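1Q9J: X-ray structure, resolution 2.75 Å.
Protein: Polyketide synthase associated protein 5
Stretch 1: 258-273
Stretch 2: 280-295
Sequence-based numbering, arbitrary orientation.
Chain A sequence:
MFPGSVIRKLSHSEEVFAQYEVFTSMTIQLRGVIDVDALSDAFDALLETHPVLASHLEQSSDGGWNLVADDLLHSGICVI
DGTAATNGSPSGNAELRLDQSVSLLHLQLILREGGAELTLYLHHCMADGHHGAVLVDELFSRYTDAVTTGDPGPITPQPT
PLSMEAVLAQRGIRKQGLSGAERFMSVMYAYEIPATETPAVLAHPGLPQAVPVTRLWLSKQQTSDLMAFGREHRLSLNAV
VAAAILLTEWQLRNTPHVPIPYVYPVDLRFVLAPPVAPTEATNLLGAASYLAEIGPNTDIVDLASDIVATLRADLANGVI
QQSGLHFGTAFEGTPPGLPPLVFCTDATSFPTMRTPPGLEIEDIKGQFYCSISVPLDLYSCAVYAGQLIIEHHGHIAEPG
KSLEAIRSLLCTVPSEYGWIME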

# COMPACT_ATOMS: atom_id res chain seq x y z
N VAL A 258 -2.83 -28.30 7.41
CA VAL A 258 -2.77 -27.15 8.30
C VAL A 258 -3.29 -25.96 7.49
O VAL A 258 -2.73 -25.61 6.44
N PRO A 259 -4.37 -25.32 7.96
CA PRO A 259 -4.97 -24.17 7.27
C PRO A 259 -4.01 -23.01 7.01
O PRO A 259 -2.93 -22.93 7.60
N ILE A 260 -4.40 -22.12 6.10
CA ILE A 260 -3.58 -20.97 5.77
C ILE A 260 -4.37 -19.69 5.96
O ILE A 260 -5.19 -19.32 5.11
N PRO A 261 -4.15 -19.00 7.08
CA PRO A 261 -4.85 -17.74 7.38
C PRO A 261 -4.49 -16.66 6.37
O PRO A 261 -3.31 -16.36 6.16
N TYR A 262 -5.50 -16.07 5.74
CA TYR A 262 -5.28 -15.04 4.74
C TYR A 262 -5.88 -13.69 5.15
O TYR A 262 -6.91 -13.64 5.82
N VAL A 263 -5.21 -12.61 4.78
CA VAL A 263 -5.71 -11.28 5.12
C VAL A 263 -5.35 -10.29 4.01
O VAL A 263 -4.24 -10.28 3.50
N TYR A 264 -6.32 -9.46 3.64
CA TYR A 264 -6.08 -8.45 2.62
C TYR A 264 -6.84 -7.18 2.97
O TYR A 264 -7.77 -7.19 3.80
N PRO A 265 -6.46 -6.06 2.35
CA PRO A 265 -7.08 -4.76 2.61
C PRO A 265 -8.46 -4.54 1.98
O PRO A 265 -8.77 -5.11 0.93
N VAL A 266 -9.29 -3.73 2.63
CA VAL A 266 -10.61 -3.36 2.12
C VAL A 266 -10.82 -1.88 2.42
O VAL A 266 -11.01 -1.49 3.58
N ASP A 267 -10.79 -1.06 1.37
CA ASP A 267 -10.96 0.38 1.52
C ASP A 267 -12.39 0.71 1.97
O ASP A 267 -13.34 0.66 1.19
N LEU A 268 -12.53 1.05 3.24
CA LEU A 268 -13.81 1.39 3.78
C LEU A 268 -14.38 2.69 3.18
O LEU A 268 -15.49 3.10 3.49
N ARG A 269 -13.61 3.34 2.32
CA ARG A 269 -14.07 4.59 1.72
C ARG A 269 -15.32 4.40 0.85
O ARG A 269 -16.18 5.27 0.81
N PHE A 270 -15.42 3.26 0.15
CA PHE A 270 -16.58 3.00 -0.69
C PHE A 270 -17.58 2.08 -0.00
O PHE A 270 -18.63 1.76 -0.56
N VAL A 271 -17.24 1.67 1.21
CA VAL A 271 -18.08 0.80 1.99
C VAL A 271 -19.00 1.58 2.96
O VAL A 271 -20.23 1.54 2.84
N LEU A 272 -18.37 2.29 3.89
CA LEU A 272 -19.06 3.07 4.90
C LEU A 272 -20.12 4.05 4.45
O LEU A 272 -20.26 4.36 3.27
N ALA A 273 -20.82 4.55 5.46
CA ALA A 273 -21.91 5.53 5.37
C ALA A 273 -21.46 6.67 4.47
O ALA A 273 -20.70 6.44 3.52
N GLU A 280 -9.32 12.41 2.82
CA GLU A 280 -10.14 12.80 3.96
C GLU A 280 -9.69 12.04 5.21
O GLU A 280 -9.74 12.56 6.34
N ALA A 281 -9.24 10.81 5.01
CA ALA A 281 -8.73 10.00 6.11
C ALA A 281 -7.27 9.58 5.85
O ALA A 281 -6.81 9.50 4.70
N THR A 282 -6.56 9.30 6.94
CA THR A 282 -5.16 8.87 6.90
C THR A 282 -5.09 7.46 6.34
O THR A 282 -4.60 7.21 5.24
N ASN A 283 -5.60 6.55 7.14
CA ASN A 283 -5.61 5.15 6.78
C ASN A 283 -7.03 4.62 7.02
O ASN A 283 -7.54 4.63 8.13
N LEU A 284 -7.68 4.18 5.94
CA LEU A 284 -9.01 3.65 6.07
C LEU A 284 -9.12 2.31 5.34
O LEU A 284 -10.02 2.08 4.54
N LEU A 285 -8.18 1.42 5.61
CA LEU A 285 -8.22 0.12 4.99
C LEU A 285 -8.57 -0.93 6.02
O LEU A 285 -7.81 -1.20 6.95
N GLY A 286 -9.77 -1.49 5.88
CA GLY A 286 -10.20 -2.52 6.81
C GLY A 286 -9.50 -3.81 6.44
O GLY A 286 -8.97 -3.94 5.34
N ALA A 287 -9.48 -4.76 7.36
CA ALA A 287 -8.84 -6.03 7.10
C ALA A 287 -9.89 -7.13 6.98
O ALA A 287 -10.74 -7.31 7.86
N ALA A 288 -9.80 -7.87 5.89
CA ALA A 288 -10.72 -8.97 5.64
C ALA A 288 -9.97 -10.27 5.91
O ALA A 288 -8.94 -10.54 5.28
N SER A 289 -10.46 -11.06 6.86
CA SER A 289 -9.81 -12.34 7.18
C SER A 289 -10.44 -13.46 6.36
O SER A 289 -11.54 -13.32 5.82
N TYR A 290 -9.72 -14.57 6.26
CA TYR A 290 -10.18 -15.72 5.49
C TYR A 290 -9.27 -16.92 5.72
O TYR A 290 -8.13 -16.93 5.26
N LEU A 291 -9.79 -17.94 6.40
CA LEU A 291 -9.01 -19.15 6.68
C LEU A 291 -9.07 -20.12 5.51
O LEU A 291 -10.01 -20.89 5.40
N ALA A 292 -8.05 -20.09 4.66
CA ALA A 292 -8.00 -20.98 3.51
C ALA A 292 -7.56 -22.37 3.92
O ALA A 292 -6.58 -22.54 4.65
N GLU A 293 -8.30 -23.37 3.45
CA GLU A 293 -8.01 -24.76 3.76
C GLU A 293 -7.77 -25.50 2.45
O GLU A 293 -8.69 -26.06 1.86
N ILE A 294 -6.52 -25.47 2.00
CA ILE A 294 -6.11 -26.09 0.75
C ILE A 294 -5.62 -27.53 0.90
O ILE A 294 -4.77 -27.84 1.74
N GLY A 295 -6.19 -28.41 0.08
CA GLY A 295 -5.80 -29.81 0.09
C GLY A 295 -5.11 -30.10 -1.22
O GLY A 295 -4.92 -29.19 -2.03

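Two antiparallel strands, 260-267 and 285-292, pair through a regular backbone ladder, and their side chains pack in lateral rows on the two faces, with a leucine and a salt-bridged arginine closing one end. At the hydrogen-bonded pairs, I260, Y262, Y264 and V266 share a face with A292, Y290, A288 and G286, which has no side chain. A288 is small, and both Y264 and V266 pack against its CB: Y264 (chi1 p) lays its ring over A288, whose CB sits 4.0 Å from the ring centroid in a CH-pi contact, while V266 CG2 (chi1 t) reaches the same A288 CB at 3.8 Å. An ideal CB on G286 would lie only 3.4 Å from L268 CG, a tight fit. Y262 and Y290, both t, meet edgewise, Y262 CB to Y290 CD2 at 4.1 Å.

The other face holds P261, V263, P265 and D267 against L291, S289, A287 and L285. L291 (t, p) leans across, placing CD1 3.6 Å from P259 CB and 4.2 Å from P261 CB.

Beyond the strands, L284 (t, p) points toward stretch 1, its CG 3.7 Å from L268 CB. R269 (m, t, t) lays a guanidinium face over L284 CB, 3.4 Å from NH1; within the same stretch, NH1 of R269 also makes a salt bridge to D267 OD1 at 2.9 Å.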

# COMPACT_ATOMS: atom_id res chain seq x y z
CB VAL A 258 -1.32 -26.88 8.80
CG1 VAL A 258 -0.93 -27.92 9.84
CG2 VAL A 258 -0.35 -26.91 7.64
CB PRO A 259 -6.12 -23.77 8.20
CG PRO A 259 -5.59 -24.14 9.55
CD PRO A 259 -4.97 -25.49 9.29
CB ILE A 260 -3.09 -21.00 4.32
CG1 ILE A 260 -2.14 -22.18 4.12
CG2 ILE A 260 -2.40 -19.68 3.97
CD1 ILE A 260 -1.73 -22.37 2.68
CB PRO A 261 -4.38 -17.41 8.80
CG PRO A 261 -3.02 -18.04 8.85
CD PRO A 261 -3.22 -19.35 8.16
CB TYR A 262 -5.86 -15.51 3.40
CG TYR A 262 -5.69 -14.55 2.25
CD1 TYR A 262 -4.50 -13.85 2.05
CD2 TYR A 262 -6.72 -14.37 1.33
CE1 TYR A 262 -4.34 -13.01 0.94
CE2 TYR A 262 -6.57 -13.54 0.22
CZ TYR A 262 -5.39 -12.86 0.03
OH TYR A 262 -5.27 -12.01 -1.06
CB VAL A 263 -5.11 -10.75 6.44
CG1 VAL A 263 -5.72 -9.39 6.76
CG2 VAL A 263 -5.35 -11.73 7.57
CB TYR A 264 -6.46 -8.95 1.21
CG TYR A 264 -7.87 -9.48 1.09
CD1 TYR A 264 -8.78 -8.89 0.23
CD2 TYR A 264 -8.28 -10.58 1.83
CE1 TYR A 264 -10.08 -9.37 0.12
CE2 TYR A 264 -9.58 -11.07 1.73
CZ TYR A 264 -10.47 -10.46 0.87
OH TYR A 264 -11.76 -10.95 0.78
CB PRO A 265 -6.05 -3.79 2.07
CG PRO A 265 -5.54 -4.52 0.85
CD PRO A 265 -5.37 -5.93 1.36
CB VAL A 266 -11.79 -4.15 2.76
CG1 VAL A 266 -13.12 -3.60 2.22
CG2 VAL A 266 -11.69 -5.63 2.42
CB ASP A 267 -10.65 1.10 0.20
CG ASP A 267 -10.25 2.56 0.40
OD1 ASP A 267 -10.49 3.10 1.51
OD2 ASP A 267 -9.70 3.17 -0.54
CB LEU A 268 -13.71 1.51 5.31
CG LEU A 268 -13.36 0.18 5.99
CD1 LEU A 268 -13.41 0.29 7.50
CD2 LEU A 268 -14.33 -0.89 5.51
CB ARG A 269 -12.96 5.22 0.89
CG ARG A 269 -11.83 5.83 1.70
CD ARG A 269 -10.70 6.34 0.79
NE ARG A 269 -9.63 7.03 1.52
CZ ARG A 269 -8.70 6.43 2.27
NH1 ARG A 269 -8.68 5.11 2.41
NH2 ARG A 269 -7.79 7.16 2.91
CB PHE A 270 -16.15 2.36 -2.00
CG PHE A 270 -14.79 2.77 -2.45
CD1 PHE A 270 -13.66 2.16 -1.91
CD2 PHE A 270 -14.63 3.76 -3.42
CE1 PHE A 270 -12.38 2.54 -2.33
CE2 PHE A 270 -13.35 4.14 -3.85
CZ PHE A 270 -12.23 3.53 -3.31
CB VAL A 271 -17.20 -0.21 2.78
CG1 VAL A 271 -17.96 -0.81 3.94
CG2 VAL A 271 -16.73 -1.32 1.83
CB LEU A 272 -18.04 3.84 5.73
CG LEU A 272 -16.95 3.05 6.44
CD1 LEU A 272 -16.13 4.03 7.25
CD2 LEU A 272 -17.55 1.98 7.33
CB ALA A 273 -22.25 6.03 6.75
CB GLU A 280 -11.61 12.57 3.64
CG GLU A 280 -12.53 12.66 4.82
CD GLU A 280 -13.99 12.43 4.45
OE1 GLU A 280 -14.26 11.88 3.35
OE2 GLU A 280 -14.86 12.79 5.28
CB ALA A 281 -9.60 8.75 6.31
CB THR A 282 -4.57 8.81 8.32
OG1 THR A 282 -4.31 10.14 8.79
CG2 THR A 282 -3.29 8.05 8.31
CB ASN A 283 -4.56 4.43 7.64
CG ASN A 283 -3.12 4.78 7.23
OD1 ASN A 283 -2.66 4.37 6.15
ND2 ASN A 283 -2.41 5.53 8.09
CB LEU A 284 -10.04 4.64 5.50
CG LEU A 284 -11.49 4.45 6.01
CD1 LEU A 284 -11.60 4.92 7.46
CD2 LEU A 284 -12.44 5.24 5.14
CB LEU A 285 -6.88 -0.21 4.32
CG LEU A 285 -6.47 0.75 3.22
CD1 LEU A 285 -5.13 0.31 2.66
CD2 LEU A 285 -7.51 0.81 2.11
CB ALA A 287 -7.86 -6.37 8.21
CB ALA A 288 -11.20 -8.92 4.20
CB SER A 289 -9.93 -12.66 8.67
OG SER A 289 -11.28 -12.82 9.07
CB TYR A 290 -10.17 -15.41 4.01
CG TYR A 290 -10.49 -16.61 3.17
CD1 TYR A 290 -11.78 -17.12 3.12
CD2 TYR A 290 -9.49 -17.26 2.44
CE1 TYR A 290 -12.08 -18.25 2.36
CE2 TYR A 290 -9.78 -18.39 1.69
CZ TYR A 290 -11.07 -18.87 1.65
OH TYR A 290 -11.37 -19.98 0.88
CB LEU A 291 -9.54 -19.83 7.94
CG LEU A 291 -8.69 -20.95 8.54
CD1 LEU A 291 -7.29 -20.42 8.88
CD2 LEU A 291 -9.39 -21.47 9.79
CB ALA A 292 -7.06 -20.43 2.46
CB GLU A 293 -9.17 -25.38 4.53
CG GLU A 293 -9.52 -24.58 5.78
CD GLU A 293 -10.65 -25.18 6.58
OE1 GLU A 293 -11.72 -25.44 5.98
OE2 GLU A 293 -10.47 -25.38 7.80
CB ILE A 294 -5.01 -25.25 0.06
CG1 ILE A 294 -5.49 -23.81 -0.13
CG2 ILE A 294 -4.66 -25.85 -1.29
CD1 ILE A 294 -4.45 -22.89 -0.74